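Local coordinates for bifunctional protein PutA (PDB 5UR2) that probably oxidises L-glutamate gamma-semialdehyde to L-glutamate with NAD+, the last step of proline breakdown, and also carries a flavin-containing proline dehydrogenase domain, at residues I594-D599 with L645-G650; L844-S849 with A857-F862; K132-K137 with D177-I182; Q534-M539 with V706-T711. One frame throughout, in Å; residues are numbered along the deposited sequence.

Contact 1. Residues I594-D599 with L645-G650; sequences IGEAID and LAILAG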
loop_
_atom_site.group_PDB
_atom_site.type_symbol
_atom_site.label_atom_id
_atom_site.label_comp_id
_atom_site.label_asym_id
_atom_site.label_seq_id
_atom_site.Cartn_x
_atom_site.Cartn_y
_atom_site.Cartn_z
ATOM N N ILE B 594 -10.737 1.531 26.172
ATOM C CA ILE B 594 -10.598 2.948 25.844
ATOM C C ILE B 594 -9.336 3.183 25.019
ATOM O O ILE B 594 -9.341 3.955 24.044
ATOM C CB ILE B 594 -10.591 3.808 27.121
ATOM C CG1 ILE B 594 -11.725 3.407 28.068
ATOM C CG2 ILE B 594 -10.667 5.266 26.764
ATOM C CD1 ILE B 594 -13.090 3.326 27.432
ATOM N N GLY B 595 -8.231 2.533 25.401
ATOM C CA GLY B 595 -6.996 2.710 24.647
ATOM C C GLY B 595 -7.135 2.264 23.202
ATOM O O GLY B 595 -6.668 2.939 22.279
ATOM N N GLU B 596 -7.782 1.120 22.989
ATOM C CA GLU B 596 -8.004 0.645 21.629
ATOM C C GLU B 596 -8.877 1.621 20.844
ATOM O O GLU B 596 -8.609 1.878 19.663
ATOM C CB GLU B 596 -8.616 -0.762 21.657
ATOM C CG GLU B 596 -8.714 -1.454 20.278
ATOM C CD GLU B 596 -9.300 -2.874 20.341
ATOM O OE1 GLU B 596 -10.130 -3.209 19.487
ATOM O OE2 GLU B 596 -8.926 -3.665 21.219
ATOM N N ALA B 597 -9.908 2.200 21.489
ATOM C CA ALA B 597 -10.773 3.152 20.790
ATOM C C ALA B 597 -9.993 4.379 20.360
ATOM O O ALA B 597 -10.135 4.853 19.228
ATOM C CB ALA B 597 -11.963 3.573 21.666
ATOM N N ILE B 598 -9.162 4.903 21.254
ATOM C CA ILE B 598 -8.298 6.024 20.902
ATOM C C ILE B 598 -7.361 5.630 19.766
ATOM O O ILE B 598 -7.149 6.396 18.818
ATOM C CB ILE B 598 -7.532 6.485 22.151
ATOM C CG1 ILE B 598 -8.521 7.093 23.137
ATOM C CG2 ILE B 598 -6.372 7.479 21.802
ATOM C CD1 ILE B 598 -7.966 7.234 24.563
ATOM N N ASP B 599 -6.819 4.415 19.834
ATOM C CA ASP B 599 -5.892 3.944 18.812
ATOM C C ASP B 599 -6.549 3.897 17.438
ATOM O O ASP B 599 -5.928 4.282 16.444
ATOM C CB ASP B 599 -5.337 2.560 19.181
ATOM C CG ASP B 599 -4.292 2.607 20.294
ATOM O OD1 ASP B 599 -3.781 3.717 20.614
ATOM O OD2 ASP B 599 -3.953 1.510 20.831
ATOM N N LEU B 645 -16.790 0.193 23.364
ATOM C CA LEU B 645 -16.407 1.466 22.749
ATOM C C LEU B 645 -15.451 1.274 21.581
ATOM O O LEU B 645 -15.622 1.916 20.537
ATOM C CB LEU B 645 -15.759 2.414 23.776
ATOM C CG LEU B 645 -15.423 3.860 23.357
ATOM C CD1 LEU B 645 -16.714 4.679 23.140
ATOM C CD2 LEU B 645 -14.491 4.562 24.333
ATOM N N ALA B 646 -14.466 0.379 21.734
ATOM C CA ALA B 646 -13.360 0.286 20.784
ATOM C C ALA B 646 -13.833 -0.169 19.402
ATOM O O ALA B 646 -13.565 0.495 18.397
ATOM C CB ALA B 646 -12.268 -0.645 21.331
ATOM N N ILE B 647 -14.521 -1.312 19.322
ATOM C CA ILE B 647 -14.893 -1.845 18.013
ATOM C C ILE B 647 -15.888 -0.910 17.322
ATOM O O ILE B 647 -15.710 -0.533 16.160
ATOM C CB ILE B 647 -15.432 -3.278 18.149
ATOM C CG1 ILE B 647 -14.273 -4.217 18.532
ATOM C CG2 ILE B 647 -16.119 -3.706 16.847
ATOM C CD1 ILE B 647 -14.632 -5.717 18.653
ATOM N N LEU B 648 -16.918 -0.491 18.052
ATOM C CA LEU B 648 -17.856 0.504 17.551
ATOM C C LEU B 648 -17.130 1.762 17.067
ATOM O O LEU B 648 -17.381 2.244 15.958
ATOM C CB LEU B 648 -18.872 0.841 18.652
ATOM C CG LEU B 648 -19.845 1.980 18.349
ATOM C CD1 LEU B 648 -20.749 1.635 17.168
ATOM C CD2 LEU B 648 -20.649 2.364 19.583
ATOM N N ALA B 649 -16.207 2.298 17.876
ATOM C CA ALA B 649 -15.500 3.518 17.459
ATOM C C ALA B 649 -14.636 3.290 16.217
ATOM O O ALA B 649 -14.563 4.155 15.332
ATOM C CB ALA B 649 -14.639 4.059 18.596
ATOM N N GLY B 650 -13.956 2.144 16.141
ATOM C CA GLY B 650 -13.151 1.848 14.960
ATOM C C GLY B 650 -13.977 1.793 13.680
ATOM O O GLY B 650 -13.571 2.311 12.638
#
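I594 opens the contact from the end of its side chain: CD1 lies 3.6 Å from CD2 of L645. Its CB leaves the helix on the side away from the partner, with CG1 beside the backbone N; chi2 of -50° then turns CD1 back to the leucine. Beyond the two segments I594 and L645 both touch Q579 of helix 572-583. At E596 the hydrocarbon part does the work. CG is anti to the backbone N (chi1 -172°) and the extended chain runs past the methyl of A646, with CB, CG, CD and OE1 of E596 all within 3.8 Å of A646 CB. A597 is the centre of the contact. Its CB comes to 3.7 Å from A646 CA and to 3.8 Å from L645 CD2, with the methyl of A649 a further neighbour at 4.1 Å. Small side chains on both helices account for the close backbones: the CA atoms of A597 and A646 are 3.9 Å apart. The short helical segments run nearly parallel, at 9° with axes 8.1 Å apart, and M568 of helix 554-570 covers A597 and A649. D593, just ahead of I594, accepts hydrogen bonds at OD2 from the N atoms of L645 and A646. Helix 646-657 connects the parallel strands 623-638 and 661-665, so its first turn, which carries I647 close to the predicted active-site residue E746, belongs to a beta-alpha-beta crossover of the Rossmann-like aldehyde dehydrogenase fold.

Contact 2. Residues L844-S849 with A857-F862; sequences LLFKGS and APPTIF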
loop_
_atom_site.group_PDB
_atom_site.type_symbol
_atom_site.label_atom_id
_atom_site.label_comp_id
_atom_site.label_asym_id
_atom_site.label_seq_id
_atom_site.Cartn_x
_atom_site.Cartn_y
_atom_site.Cartn_z
ATOM N N LEU B 844 -14.494 -33.601 33.815
ATOM C CA LEU B 844 -14.412 -32.255 34.359
ATOM C C LEU B 844 -13.134 -32.130 35.182
ATOM O O LEU B 844 -12.987 -32.809 36.202
ATOM C CB LEU B 844 -15.645 -31.942 35.208
ATOM C CG LEU B 844 -15.572 -30.542 35.819
ATOM C CD1 LEU B 844 -15.608 -29.527 34.708
ATOM C CD2 LEU B 844 -16.690 -30.297 36.829
ATOM N N LEU B 845 -12.218 -31.253 34.750
ATOM C CA LEU B 845 -10.967 -31.039 35.478
ATOM C C LEU B 845 -11.088 -29.968 36.547
ATOM O O LEU B 845 -10.345 -30.010 37.526
ATOM C CB LEU B 845 -9.813 -30.660 34.534
ATOM C CG LEU B 845 -9.328 -31.725 33.549
ATOM C CD1 LEU B 845 -8.224 -31.186 32.672
ATOM C CD2 LEU B 845 -8.897 -33.012 34.272
ATOM N N PHE B 846 -11.985 -28.996 36.374
ATOM C CA PHE B 846 -12.078 -27.886 37.309
ATOM C C PHE B 846 -13.330 -27.069 37.027
ATOM O O PHE B 846 -13.631 -26.766 35.866
ATOM C CB PHE B 846 -10.842 -26.989 37.212
ATOM C CG PHE B 846 -10.998 -25.672 37.902
ATOM C CD1 PHE B 846 -10.965 -25.591 39.289
ATOM C CD2 PHE B 846 -11.172 -24.505 37.164
ATOM C CE1 PHE B 846 -11.096 -24.364 39.934
ATOM C CE2 PHE B 846 -11.303 -23.277 37.798
ATOM C CZ PHE B 846 -11.264 -23.205 39.189
ATOM N N LYS B 847 -14.031 -26.685 38.091
ATOM C CA LYS B 847 -15.096 -25.693 38.005
ATOM C C LYS B 847 -14.995 -24.789 39.222
ATOM O O LYS B 847 -15.069 -25.265 40.358
ATOM C CB LYS B 847 -16.482 -26.348 37.913
ATOM C CG LYS B 847 -17.638 -25.343 37.780
ATOM C CD LYS B 847 -18.834 -25.898 36.979
ATOM C CE LYS B 847 -19.525 -27.045 37.676
ATOM N NZ LYS B 847 -20.829 -27.434 37.042
ATOM N N GLY B 848 -14.848 -23.478 38.979
ATOM C CA GLY B 848 -14.631 -22.522 40.045
ATOM C C GLY B 848 -15.901 -22.163 40.802
ATOM O O GLY B 848 -17.015 -22.452 40.375
ATOM N N SER B 849 -15.703 -21.531 41.956
ATOM C CA SER B 849 -16.787 -21.038 42.785
ATOM C C SER B 849 -17.083 -19.592 42.440
ATOM O O SER B 849 -16.183 -18.828 42.103
ATOM C CB SER B 849 -16.416 -21.150 44.263
ATOM O OG SER B 849 -16.142 -22.498 44.590
ATOM N N ALA B 857 -20.892 -16.803 35.553
ATOM C CA ALA B 857 -20.655 -18.171 35.096
ATOM C C ALA B 857 -19.267 -18.633 35.559
ATOM O O ALA B 857 -18.327 -17.837 35.581
ATOM C CB ALA B 857 -20.778 -18.270 33.566
ATOM N N PRO B 858 -19.114 -19.893 35.961
ATOM C CA PRO B 858 -17.849 -20.338 36.556
ATOM C C PRO B 858 -16.807 -20.651 35.500
ATOM O O PRO B 858 -17.129 -21.193 34.434
ATOM C CB PRO B 858 -18.250 -21.611 37.310
ATOM C CG PRO B 858 -19.381 -22.169 36.479
ATOM C CD PRO B 858 -20.128 -20.964 35.941
ATOM N N PRO B 859 -15.535 -20.365 35.771
ATOM C CA PRO B 859 -14.479 -20.851 34.878
ATOM C C PRO B 859 -14.403 -22.369 34.984
ATOM O O PRO B 859 -14.310 -22.920 36.084
ATOM C CB PRO B 859 -13.214 -20.177 35.420
ATOM C CG PRO B 859 -13.507 -20.009 36.896
ATOM C CD PRO B 859 -14.994 -19.731 36.986
ATOM N N THR B 860 -14.454 -23.040 33.830
ATOM C CA THR B 860 -14.631 -24.487 33.758
ATOM C C THR B 860 -13.656 -25.082 32.753
ATOM O O THR B 860 -13.554 -24.585 31.627
ATOM C CB THR B 860 -16.073 -24.825 33.355
ATOM O OG1 THR B 860 -16.985 -24.133 34.218
ATOM C CG2 THR B 860 -16.327 -26.325 33.433
ATOM N N ILE B 861 -12.978 -26.170 33.137
ATOM C CA ILE B 861 -11.993 -26.832 32.281
ATOM C C ILE B 861 -12.355 -28.310 32.143
ATOM O O ILE B 861 -12.487 -29.015 33.151
ATOM C CB ILE B 861 -10.565 -26.703 32.840
ATOM C CG1 ILE B 861 -10.198 -25.251 33.121
ATOM C CG2 ILE B 861 -9.569 -27.265 31.852
ATOM C CD1 ILE B 861 -8.820 -25.106 33.734
ATOM N N PHE B 862 -12.498 -28.782 30.902
ATOM C CA PHE B 862 -12.701 -30.200 30.614
ATOM C C PHE B 862 -11.433 -30.807 30.033
ATOM O O PHE B 862 -10.705 -30.158 29.272
ATOM C CB PHE B 862 -13.862 -30.421 29.638
ATOM C CG PHE B 862 -15.163 -29.967 30.182
ATOM C CD1 PHE B 862 -15.919 -30.820 30.966
ATOM C CD2 PHE B 862 -15.605 -28.667 29.962
ATOM C CE1 PHE B 862 -17.109 -30.394 31.512
ATOM C CE2 PHE B 862 -16.787 -28.231 30.498
ATOM C CZ PHE B 862 -17.545 -29.096 31.280
#
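A classic beta bulge marks this antiparallel pairing, with L845 and F846 both set against I861. The carbonyl O of I861 accepts from L845 N at 2.8 Å and, more loosely, from F846 N at 3.3 Å, the latter in the carbonyl plane on a lone pair. I861 N returns a straighter bond to F846 O (2.9 Å, 164°), and G848 N extends the ladder to P859 O. On the face carrying L844, K847, T860 and F862, CD1 of L844 lies over the F862 ring in a CH-pi contact, 4.0 Å from the centroid and 27° off the normal. That methyl also touches T860 CG2 at 3.5 Å. K847 runs alongside P858 and T860, its CD 3.8 Å from P858 CG, before NZ reaches a salt bridge with E839. On the other face, CE2 of the F846 ring lies 4.0 Å from P859 CG, while CD2 of the same ring approaches I861 CD1. Helix 790-806 packs against F846 and I861, and helix 825-841 against T860 and F862. The result is a bulged beta hairpin, joined through strand 860-863 to the parallel strand 880-886 of the aldehyde dehydrogenase fold.

Contact 3. Residues K132-K137 with D177-I182; sequences KARKNK and DEVPQI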
loop_
_atom_site.group_PDB
_atom_site.type_symbol
_atom_site.label_atom_id
_atom_site.label_comp_id
_atom_site.label_asym_id
_atom_site.label_seq_id
_atom_site.Cartn_x
_atom_site.Cartn_y
_atom_site.Cartn_z
ATOM N N LYS B 132 32.263 -24.558 54.143
ATOM C CA LYS B 132 33.573 -24.371 53.523
ATOM C C LYS B 132 33.846 -22.895 53.268
ATOM O O LYS B 132 34.962 -22.411 53.494
ATOM C CB LYS B 132 33.658 -25.173 52.223
ATOM C CG LYS B 132 34.910 -24.913 51.405
ATOM C CD LYS B 132 35.229 -26.098 50.506
ATOM C CE LYS B 132 35.354 -25.682 49.051
ATOM N NZ LYS B 132 35.944 -26.781 48.243
ATOM N N ALA B 133 32.830 -22.158 52.808
ATOM C CA ALA B 133 32.996 -20.720 52.635
ATOM C C ALA B 133 33.333 -20.053 53.966
ATOM O O ALA B 133 34.182 -19.152 54.024
ATOM C CB ALA B 133 31.736 -20.116 52.019
ATOM N N ARG B 134 32.694 -20.500 55.050
ATOM C CA ARG B 134 32.994 -19.941 56.360
ATOM C C ARG B 134 34.457 -20.161 56.743
ATOM O O ARG B 134 35.125 -19.234 57.221
ATOM C CB ARG B 134 32.054 -20.548 57.402
ATOM C CG ARG B 134 30.633 -19.967 57.386
ATOM C CD ARG B 134 29.770 -20.580 58.493
ATOM N NE ARG B 134 30.385 -20.397 59.805
ATOM C CZ ARG B 134 30.273 -19.292 60.537
ATOM N NH1 ARG B 134 29.558 -18.266 60.087
ATOM N NH2 ARG B 134 30.875 -19.216 61.722
ATOM N N LYS B 135 34.992 -21.359 56.489
ATOM C CA LYS B 135 36.399 -21.617 56.793
ATOM C C LYS B 135 37.329 -20.693 56.019
ATOM O O LYS B 135 38.441 -20.420 56.482
ATOM C CB LYS B 135 36.757 -23.079 56.503
ATOM N N ASN B 136 36.889 -20.178 54.872
ATOM C CA ASN B 136 37.666 -19.229 54.095
ATOM C C ASN B 136 37.261 -17.785 54.373
ATOM O O ASN B 136 37.455 -16.923 53.512
ATOM C CB ASN B 136 37.575 -19.560 52.603
ATOM C CG ASN B 136 38.419 -20.783 52.231
ATOM O OD1 ASN B 136 38.022 -21.920 52.479
ATOM N ND2 ASN B 136 39.603 -20.546 51.664
ATOM N N LYS B 137 36.675 -17.521 55.550
ATOM C CA LYS B 137 36.364 -16.170 56.036
ATOM C C LYS B 137 35.300 -15.457 55.209
ATOM O O LYS B 137 35.355 -14.240 55.055
ATOM C CB LYS B 137 37.614 -15.288 56.100
ATOM C CG LYS B 137 38.814 -15.820 56.841
ATOM C CD LYS B 137 38.456 -16.219 58.244
ATOM C CE LYS B 137 39.697 -16.134 59.105
ATOM N NZ LYS B 137 40.120 -14.698 59.209
ATOM N N ASP B 177 31.497 -22.859 65.168
ATOM C CA ASP B 177 32.423 -21.994 65.886
ATOM C C ASP B 177 32.337 -20.566 65.345
ATOM O O ASP B 177 31.964 -20.340 64.191
ATOM C CB ASP B 177 33.854 -22.511 65.765
ATOM C CG ASP B 177 34.036 -23.887 66.376
ATOM O OD1 ASP B 177 33.112 -24.372 67.068
ATOM O OD2 ASP B 177 35.118 -24.477 66.175
ATOM N N GLU B 178 32.699 -19.596 66.189
ATOM C CA GLU B 178 32.640 -18.193 65.793
ATOM C C GLU B 178 33.838 -17.798 64.932
ATOM O O GLU B 178 34.990 -18.086 65.279
ATOM C CB GLU B 178 32.584 -17.276 67.017
ATOM C CG GLU B 178 32.078 -15.879 66.668
ATOM C CD GLU B 178 32.500 -14.808 67.665
ATOM O OE1 GLU B 178 33.659 -14.851 68.136
ATOM O OE2 GLU B 178 31.688 -13.897 67.945
ATOM N N VAL B 179 33.559 -17.120 63.823
ATOM C CA VAL B 179 34.573 -16.538 62.954
ATOM C C VAL B 179 34.383 -15.027 62.949
ATOM O O VAL B 179 33.568 -14.495 62.191
ATOM C CB VAL B 179 34.499 -17.109 61.528
ATOM C CG1 VAL B 179 35.620 -16.525 60.693
ATOM C CG2 VAL B 179 34.583 -18.640 61.561
ATOM N N PRO B 180 35.134 -14.299 63.786
ATOM C CA PRO B 180 34.797 -12.887 64.064
ATOM C C PRO B 180 34.777 -11.991 62.841
ATOM O O PRO B 180 34.021 -11.007 62.831
ATOM C CB PRO B 180 35.876 -12.454 65.064
ATOM C CG PRO B 180 36.375 -13.715 65.665
ATOM C CD PRO B 180 36.217 -14.800 64.647
ATOM N N GLN B 181 35.612 -12.268 61.830
ATOM C CA GLN B 181 35.584 -11.442 60.627
ATOM C C GLN B 181 34.203 -11.458 59.972
ATOM O O GLN B 181 33.793 -10.459 59.370
ATOM C CB GLN B 181 36.662 -11.899 59.634
ATOM C CG GLN B 181 36.735 -11.028 58.374
ATOM C CD GLN B 181 37.938 -11.312 57.483
ATOM O OE1 GLN B 181 38.831 -12.084 57.844
ATOM N NE2 GLN B 181 37.931 -10.730 56.277
ATOM N N ILE B 182 33.459 -12.556 60.106
ATOM C CA ILE B 182 32.141 -12.668 59.492
ATOM C C ILE B 182 31.005 -12.700 60.506
ATOM O O ILE B 182 29.864 -12.391 60.134
ATOM C CB ILE B 182 32.053 -13.908 58.582
ATOM C CG1 ILE B 182 32.244 -15.179 59.413
ATOM C CG2 ILE B 182 33.073 -13.808 57.456
ATOM C CD1 ILE B 182 32.179 -16.484 58.615
#
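R134 NH2 is held by two groups: the carboxylate OD2 of D183 in a salt bridge, and the carbonyl O of D177, reached at 2.9 Å in a weak bond bent to 125° at the hydrogen. The arginine belongs to the last turn of helix 123-135, which a Schellman motif ends just before the first strand of the proline dehydrogenase TIM barrel. K137 is the C-prime residue, with a positive phi of 66°, and its N is bonded to R134 O. D177 O lies at the edge of the guanidinium, in its plane, whereas CD1 of I182 sits over a face, 3.5 Å from NH1, and CG2 of V179 comes obliquely to 3.8 Å from NH2. D183 OD2 also takes the N-H of V179, the N-cap residue of helix 180-183, so a single carboxylate oxygen links the arginine to the start of that helix. The K137 chain is bent at chi2 (-55°), and CD packs 3.8 Å from CG1 of V179. The lysine crosses Q181 at about a right angle, and K137 NZ gives a weak hydrogen bond to Q181 OE1 at 3.2 Å; the NE2 of this glutamine is engaged by the carbonyls of V394 and Y398. At the backbone of the helix terminus, the I182 branch methyl CG2 presses against K137, 3.3 Å from its carbonyl O.

Contact 4. Residues Q534-M539 with V706-T711; sequences QAEQAM and VNHKYT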
loop_
_atom_site.group_PDB
_atom_site.type_symbol
_atom_site.label_atom_id
_atom_site.label_comp_id
_atom_site.label_asym_id
_atom_site.label_seq_id
_atom_site.Cartn_x
_atom_site.Cartn_y
_atom_site.Cartn_z
ATOM N N GLN B 534 -38.177 5.716 12.481
ATOM C CA GLN B 534 -37.003 6.465 12.905
ATOM C C GLN B 534 -35.744 5.954 12.220
ATOM O O GLN B 534 -34.820 6.736 11.965
ATOM C CB GLN B 534 -36.886 6.425 14.427
ATOM C CG GLN B 534 -38.002 7.257 15.094
ATOM C CD GLN B 534 -38.112 7.033 16.579
ATOM O OE1 GLN B 534 -37.904 5.913 17.077
ATOM N NE2 GLN B 534 -38.497 8.085 17.304
ATOM N N ALA B 535 -35.681 4.651 11.927
ATOM C CA ALA B 535 -34.565 4.141 11.140
ATOM C C ALA B 535 -34.556 4.780 9.761
ATOM O O ALA B 535 -33.489 5.108 9.229
ATOM C CB ALA B 535 -34.642 2.620 11.026
ATOM N N GLU B 536 -35.744 5.003 9.183
ATOM C CA GLU B 536 -35.820 5.685 7.891
ATOM C C GLU B 536 -35.318 7.131 8.004
ATOM O O GLU B 536 -34.604 7.624 7.126
ATOM C CB GLU B 536 -37.264 5.614 7.364
ATOM C CG GLU B 536 -37.552 6.365 6.070
ATOM C CD GLU B 536 -36.786 5.796 4.875
ATOM O OE1 GLU B 536 -36.477 4.582 4.855
ATOM O OE2 GLU B 536 -36.468 6.574 3.958
ATOM N N GLN B 537 -35.670 7.816 9.089
ATOM C CA GLN B 537 -35.155 9.157 9.331
ATOM C C GLN B 537 -33.642 9.149 9.480
ATOM O O GLN B 537 -32.968 10.091 9.053
ATOM C CB GLN B 537 -35.822 9.763 10.570
ATOM C CG GLN B 537 -37.322 10.035 10.401
ATOM C CD GLN B 537 -38.045 10.289 11.733
ATOM O OE1 GLN B 537 -37.525 10.968 12.631
ATOM N NE2 GLN B 537 -39.253 9.732 11.861
ATOM N N ALA B 538 -33.092 8.126 10.139
ATOM C CA ALA B 538 -31.639 8.038 10.238
ATOM C C ALA B 538 -31.007 7.854 8.858
ATOM O O ALA B 538 -30.025 8.523 8.515
ATOM C CB ALA B 538 -31.245 6.896 11.189
ATOM N N MET B 539 -31.569 6.962 8.043
ATOM C CA MET B 539 -31.037 6.750 6.698
ATOM C C MET B 539 -31.112 8.021 5.860
ATOM O O MET B 539 -30.168 8.341 5.126
ATOM C CB MET B 539 -31.786 5.610 6.010
ATOM C CG MET B 539 -31.527 4.253 6.628
ATOM S SD MET B 539 -29.782 3.800 6.577
ATOM C CE MET B 539 -29.460 3.922 4.815
ATOM N N VAL B 706 -29.565 -2.520 7.240
ATOM C CA VAL B 706 -28.873 -3.471 6.370
ATOM C C VAL B 706 -29.566 -3.541 5.017
ATOM O O VAL B 706 -28.908 -3.563 3.968
ATOM C CB VAL B 706 -28.787 -4.861 7.034
ATOM C CG1 VAL B 706 -28.536 -5.956 5.988
ATOM C CG2 VAL B 706 -27.675 -4.887 8.076
ATOM N N ASN B 707 -30.903 -3.556 5.017
ATOM C CA ASN B 707 -31.672 -3.765 3.799
ATOM C C ASN B 707 -31.888 -2.504 2.980
ATOM O O ASN B 707 -32.270 -2.620 1.817
ATOM C CB ASN B 707 -33.055 -4.362 4.121
ATOM C CG ASN B 707 -32.972 -5.815 4.571
ATOM O OD1 ASN B 707 -32.084 -6.553 4.148
ATOM N ND2 ASN B 707 -33.948 -6.253 5.358
ATOM N N HIS B 708 -31.642 -1.319 3.535
ATOM C CA HIS B 708 -32.051 -0.086 2.873
ATOM C C HIS B 708 -31.293 0.149 1.563
ATOM O O HIS B 708 -30.124 -0.211 1.418
ATOM C CB HIS B 708 -31.825 1.102 3.807
ATOM C CG HIS B 708 -32.597 2.320 3.420
ATOM N ND1 HIS B 708 -32.169 3.185 2.437
ATOM C CD2 HIS B 708 -33.773 2.816 3.875
ATOM C CE1 HIS B 708 -33.054 4.159 2.297
ATOM N NE2 HIS B 708 -34.035 3.959 3.160
ATOM N N LYS B 709 -31.965 0.813 0.616
ATOM C CA LYS B 709 -31.375 1.041 -0.701
ATOM C C LYS B 709 -30.216 2.036 -0.665
ATOM O O LYS B 709 -29.371 2.003 -1.561
ATOM C CB LYS B 709 -32.447 1.533 -1.685
ATOM C CG LYS B 709 -32.992 2.910 -1.330
ATOM C CD LYS B 709 -34.107 3.374 -2.260
ATOM C CE LYS B 709 -34.580 4.761 -1.839
ATOM N NZ LYS B 709 -35.848 5.162 -2.501
ATOM N N TYR B 710 -30.143 2.912 0.341
ATOM C CA TYR B 710 -29.038 3.856 0.392
ATOM C C TYR B 710 -27.783 3.259 1.013
ATOM O O TYR B 710 -26.698 3.809 0.820
ATOM C CB TYR B 710 -29.400 5.097 1.208
ATOM C CG TYR B 710 -30.428 6.030 0.622
ATOM C CD1 TYR B 710 -30.756 6.008 -0.727
ATOM C CD2 TYR B 710 -31.068 6.955 1.440
ATOM C CE1 TYR B 710 -31.716 6.886 -1.240
ATOM C CE2 TYR B 710 -32.014 7.822 0.945
ATOM C CZ TYR B 710 -32.338 7.792 -0.383
ATOM O OH TYR B 710 -33.282 8.686 -0.829
ATOM N N THR B 711 -27.905 2.177 1.771
ATOM C CA THR B 711 -26.755 1.603 2.462
ATOM C C THR B 711 -25.783 0.988 1.461
ATOM O O THR B 711 -26.134 0.046 0.749
ATOM C CB THR B 711 -27.225 0.549 3.460
ATOM O OG1 THR B 711 -28.064 1.173 4.433
ATOM C CG2 THR B 711 -26.039 -0.115 4.142
#
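M539 and Y710 bring the two backbones closest, with CA atoms 7.2 Å apart, where helix 532-549 passes the turn between helix 698-707 and strand 711-717. H708, the first residue after helix 698-707 to leave helical angles, points its imidazole at helix 532-549. M539 covers a ring face: CB stands over the centre, 4.0 Å from the centroid and 10° off the normal, and CG lies over the same ring, 3.8 Å from CD2. Bent at chi2 and chi3, the methionine carries CE on to Y710 CB at 3.8 Å and to T711 OG1 at 3.1 Å, a tight approach; that hydroxyl is hydrogen-bonded to I705 O. In the imidazole plane, NE2 gives a weak bond to E536 OE1 (3.0 Å, 132°). OE1 also accepts from Y704 OH. ND1 of H708 takes the backbone N-H of Y710 at 2.9 Å in an almost straight bond, 172°, while CE1 lies 3.5 Å above the Y710 ring plane, toward its rim. ND1, accepting the Y710 N-H, is consistent with a neutral imidazole protonated on NE2; the straight bond to ND1, with the weak one at NE2, helps fix the rotation of this buried ring, and the nearby carboxylate would probably polarise the N-H.

Overall arrangement
From the N terminus, contact 3 comes first, tying the end of helix 123-135 to the start of helix 180-183 and closing a loop of some forty residues that holds the first strand of the proline dehydrogenase barrel. The remaining contacts lie in the aldehyde dehydrogenase range. Contact 4 opens at 534-539 and closes at 706-711, joining helix 532-549 to the turn ahead of strand 711-717; within that long excursion contact 1 opens and closes, pairing helices 587-611 and 646-657. Contact 2 follows as a short hairpin of strands 843-847 and 860-863. None cross, and none touch: the nearest atoms of contacts 1 and 4 are about 13 Å apart, the centres of contacts 3 and 4 about 88 Å.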